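Local atomic coordinates of SusD-like carbohydrate binding protein BF1063 (Bacteroides fragilis NCTC 9343, PDB entry 3I4G), a protein that probably binds carbohydrate at the outer membrane as a member of the SusD family of glycan-binding lipoproteins. Residues 293-298 / 303-308. Numbering follows the deposited sequence.
Sequences FKDGTP and DPRYDP
Arg305 lays its guanidinium flat over one face of the Phe293 ring, a cation-pi stack with planes 17° apart and CZ of Arg305 3.9 Å from the Phe293 ring centroid. Two type I beta turns, Phe293 to Gly296 and Asp303 to Tyr306, meet here in the long surface loop between helices 285-288 and 317-322 of this SusD-family protein. The arginine chain leaves with CG anti to its carbonyl carbon, then bends at chi3 (-72°), which brings NE and NH2 side-on to the Asp303 carboxylate. Both bonds, Arg305 NE to Asp303 OD1 (2.9 Å) and Arg305 NH2 to Asp303 OD2 (3.0 Å), are nearly straight and lie in the guanidinium plane, fixing its rotation above the ring, but the tilted carboxylate is met from out of its own plane. Asp303 OD1 also takes the backbone N of Arg305, closing an Asx turn. Arg305 NH2 is shared, its other N-H going to Thr297 OG1 (3.2 Å), while Arg305 NH1 makes a weak salt-bridge bond to OD1 of Asp295, whose carboxylate stands almost perpendicular to the guanidinium. Asp295 OD1 accepts Thr297 N in a second Asx turn and, through its syn lone pair, Thr297 OG1 at 2.6 Å. One water joins Arg305 NH1, 2.9 Å away, to the backbone N of Asp295.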
ATOM      1  N   PHE A 293       4.795  19.238 -13.497  1.00  9.19           N
ATOM      2  CA  PHE A 293       4.317  20.582 -13.357  1.00  9.44           C
ATOM      3  C   PHE A 293       2.830  20.546 -13.736  1.00  8.84           C
ATOM      4  O   PHE A 293       2.331  19.603 -14.358  1.00 10.72           O
ATOM      5  CB  PHE A 293       5.079  21.546 -14.279  1.00  9.59           C
ATOM      6  CG  PHE A 293       6.491  21.822 -13.836  1.00  9.11           C
ATOM      7  CD1 PHE A 293       6.730  22.551 -12.676  1.00 12.17           C
ATOM      8  CD2 PHE A 293       7.570  21.429 -14.594  1.00 12.78           C
ATOM      9  CE1 PHE A 293       8.036  22.832 -12.292  1.00 12.11           C
ATOM     10  CE2 PHE A 293       8.867  21.698 -14.188  1.00 12.95           C
ATOM     11  CZ  PHE A 293       9.090  22.394 -13.051  1.00 11.65           C
ATOM     12  N   LYS A 294       2.120  21.616 -13.413  1.00 10.30           N
ATOM     13  CA  LYS A 294       0.682  21.717 -13.677  1.00 12.13           C
ATOM     14  C   LYS A 294       0.320  21.578 -15.151  1.00 11.53           C
ATOM     15  O   LYS A 294      -0.786  21.118 -15.459  1.00 12.17           O
ATOM     16  CB  LYS A 294       0.160  23.057 -13.154  1.00 13.61           C
ATOM     17  CG  LYS A 294       0.042  23.078 -11.685  1.00 16.34           C
ATOM     18  CD  LYS A 294      -1.282  22.624 -11.202  1.00 19.41           C
ATOM     19  CE  LYS A 294      -2.352  23.696 -11.374  1.00 16.48           C
ATOM     20  NZ  LYS A 294      -3.600  23.233 -10.673  1.00 22.67           N
ATOM     21  N   ASP A 295       1.203  21.974 -16.068  1.00 11.79           N
ATOM     22  CA  ASP A 295       0.934  21.793 -17.504  1.00 12.63           C
ATOM     23  C   ASP A 295       1.248  20.384 -18.016  1.00 11.60           C
ATOM     24  O   ASP A 295       1.200  20.118 -19.217  1.00 12.83           O
ATOM     25  CB  ASP A 295       1.691  22.855 -18.343  1.00 12.23           C
ATOM     26  CG  ASP A 295       3.175  22.629 -18.393  1.00 16.80           C
ATOM     27  OD1 ASP A 295       3.715  21.764 -17.648  1.00 13.08           O
ATOM     28  OD2 ASP A 295       3.833  23.318 -19.215  1.00 16.05           O
ATOM     29  N   GLY A 296       1.586  19.476 -17.102  1.00 11.15           N
ATOM     30  CA  GLY A 296       1.819  18.084 -17.458  1.00 11.48           C
ATOM     31  C   GLY A 296       3.214  17.736 -17.920  1.00 13.62           C
ATOM     32  O   GLY A 296       3.479  16.583 -18.288  1.00 15.60           O
ATOM     33  N   THR A 297       4.096  18.719 -17.938  1.00 12.49           N
ATOM     34  CA  THR A 297       5.469  18.486 -18.347  1.00 13.35           C
ATOM     35  C   THR A 297       6.275  17.985 -17.122  1.00 12.22           C
ATOM     36  O   THR A 297       5.873  18.202 -15.971  1.00 12.09           O
ATOM     37  CB  THR A 297       6.125  19.732 -18.963  1.00 14.05           C
ATOM     38  OG1 THR A 297       6.108  20.806 -18.032  1.00 13.99           O
ATOM     39  CG2 THR A 297       5.383  20.161 -20.214  1.00 17.78           C
ATOM     40  N   PRO A 298       7.376  17.252 -17.357  1.00 11.78           N
ATOM     41  CA  PRO A 298       8.139  16.678 -16.250  1.00 12.59           C
ATOM     42  C   PRO A 298       8.824  17.718 -15.418  1.00 11.04           C
ATOM     43  O   PRO A 298       9.253  18.772 -15.914  1.00 12.54           O
ATOM     44  CB  PRO A 298       9.203  15.803 -16.933  1.00 14.64           C
ATOM     45  CG  PRO A 298       8.796  15.705 -18.348  1.00 18.05           C
ATOM     46  CD  PRO A 298       7.920  16.849 -18.680  1.00 13.12           C
ATOM     47  N   ASP A 303      14.171  24.179 -14.044  1.00 13.55           N
ATOM     48  CA  ASP A 303      13.091  24.892 -14.668  1.00 12.22           C
ATOM     49  C   ASP A 303      12.743  26.070 -13.803  1.00 15.24           C
ATOM     50  O   ASP A 303      12.690  25.942 -12.576  1.00 13.08           O
ATOM     51  CB  ASP A 303      11.922  23.935 -14.823  1.00 14.29           C
ATOM     52  CG  ASP A 303      10.804  24.511 -15.646  1.00 15.33           C
ATOM     53  OD1 ASP A 303      10.142  25.459 -15.195  1.00 13.31           O
ATOM     54  OD2 ASP A 303      10.540  23.942 -16.729  1.00 17.24           O
ATOM     55  N   PRO A 304      12.488  27.239 -14.415  1.00 15.36           N
ATOM     56  CA  PRO A 304      12.207  28.417 -13.593  1.00 16.45           C
ATOM     57  C   PRO A 304      10.938  28.331 -12.743  1.00 17.57           C
ATOM     58  O   PRO A 304      10.774  29.159 -11.832  1.00 17.25           O
ATOM     59  CB  PRO A 304      12.097  29.570 -14.620  1.00 17.59           C
ATOM     60  CG  PRO A 304      12.074  28.960 -15.947  1.00 21.67           C
ATOM     61  CD  PRO A 304      12.533  27.548 -15.859  1.00 17.79           C
ATOM     62  N   ARG A 305      10.043  27.382 -13.036  1.00 13.62           N
ATOM     63  CA  ARG A 305       8.853  27.177 -12.205  1.00 12.89           C
ATOM     64  C   ARG A 305       9.182  26.548 -10.844  1.00 11.49           C
ATOM     65  O   ARG A 305       8.348  26.597  -9.931  1.00 14.67           O
ATOM     66  CB  ARG A 305       7.831  26.298 -12.919  1.00 13.88           C
ATOM     67  CG  ARG A 305       7.187  27.003 -14.098  1.00 15.21           C
ATOM     68  CD  ARG A 305       6.389  26.068 -14.922  1.00 12.84           C
ATOM     69  NE  ARG A 305       7.259  25.181 -15.672  1.00 12.52           N
ATOM     70  CZ  ARG A 305       6.802  24.254 -16.487  1.00 11.96           C
ATOM     71  NH1 ARG A 305       5.512  24.079 -16.605  1.00 15.50           N
ATOM     72  NH2 ARG A 305       7.638  23.496 -17.166  1.00 16.06           N
ATOM     73  N   TYR A 306      10.352  25.907 -10.702  1.00 12.27           N
ATOM     74  CA  TYR A 306      10.767  25.377  -9.402  1.00 13.32           C
ATOM     75  C   TYR A 306      10.978  26.516  -8.410  1.00 13.04           C
ATOM     76  O   TYR A 306      11.782  27.432  -8.654  1.00 14.09           O
ATOM     77  CB  TYR A 306      12.032  24.546  -9.520  1.00 12.66           C
ATOM     78  CG  TYR A 306      12.688  24.245  -8.199  1.00 10.45           C
ATOM     79  CD1 TYR A 306      11.996  23.561  -7.235  1.00 10.52           C
ATOM     80  CD2 TYR A 306      13.987  24.634  -7.921  1.00 11.76           C
ATOM     81  CE1 TYR A 306      12.588  23.276  -5.980  1.00 10.25           C
ATOM     82  CE2 TYR A 306      14.587  24.353  -6.689  1.00 11.46           C
ATOM     83  CZ  TYR A 306      13.870  23.672  -5.726  1.00 11.95           C
ATOM     84  OH  TYR A 306      14.542  23.396  -4.543  1.00 11.84           O
ATOM     85  N   ASP A 307      10.259  26.444  -7.295  1.00 12.97           N
ATOM     86  CA  ASP A 307      10.332  27.472  -6.261  1.00 14.01           C
ATOM     87  C   ASP A 307      10.718  26.824  -4.955  1.00 11.38           C
ATOM     88  O   ASP A 307       9.868  26.175  -4.329  1.00 12.07           O
ATOM     89  CB  ASP A 307       8.979  28.158  -6.088  1.00 13.81           C
ATOM     90  CG  ASP A 307       9.054  29.397  -5.204  1.00 20.72           C
ATOM     91  OD1 ASP A 307      10.008  29.519  -4.418  1.00 16.58           O
ATOM     92  OD2 ASP A 307       8.150  30.257  -5.332  1.00 21.88           O
ATOM     93  N   PRO A 308      11.979  26.978  -4.521  1.00 10.94           N
ATOM     94  CA  PRO A 308      12.411  26.378  -3.256  1.00 12.52           C
ATOM     95  C   PRO A 308      11.671  26.923  -2.037  1.00 12.71           C
ATOM     96  O   PRO A 308      11.690  26.255  -1.017  1.00 13.22           O
ATOM     97  CB  PRO A 308      13.917  26.705  -3.168  1.00 14.48           C
ATOM     98  CG  PRO A 308      14.186  27.623  -4.176  1.00 16.11           C
ATOM     99  CD  PRO A 308      13.100  27.666  -5.193  1.00 12.98           C
TER
HETATM  100  O   HOH W   1       2.987  24.544 -15.237  1.00 18.29           O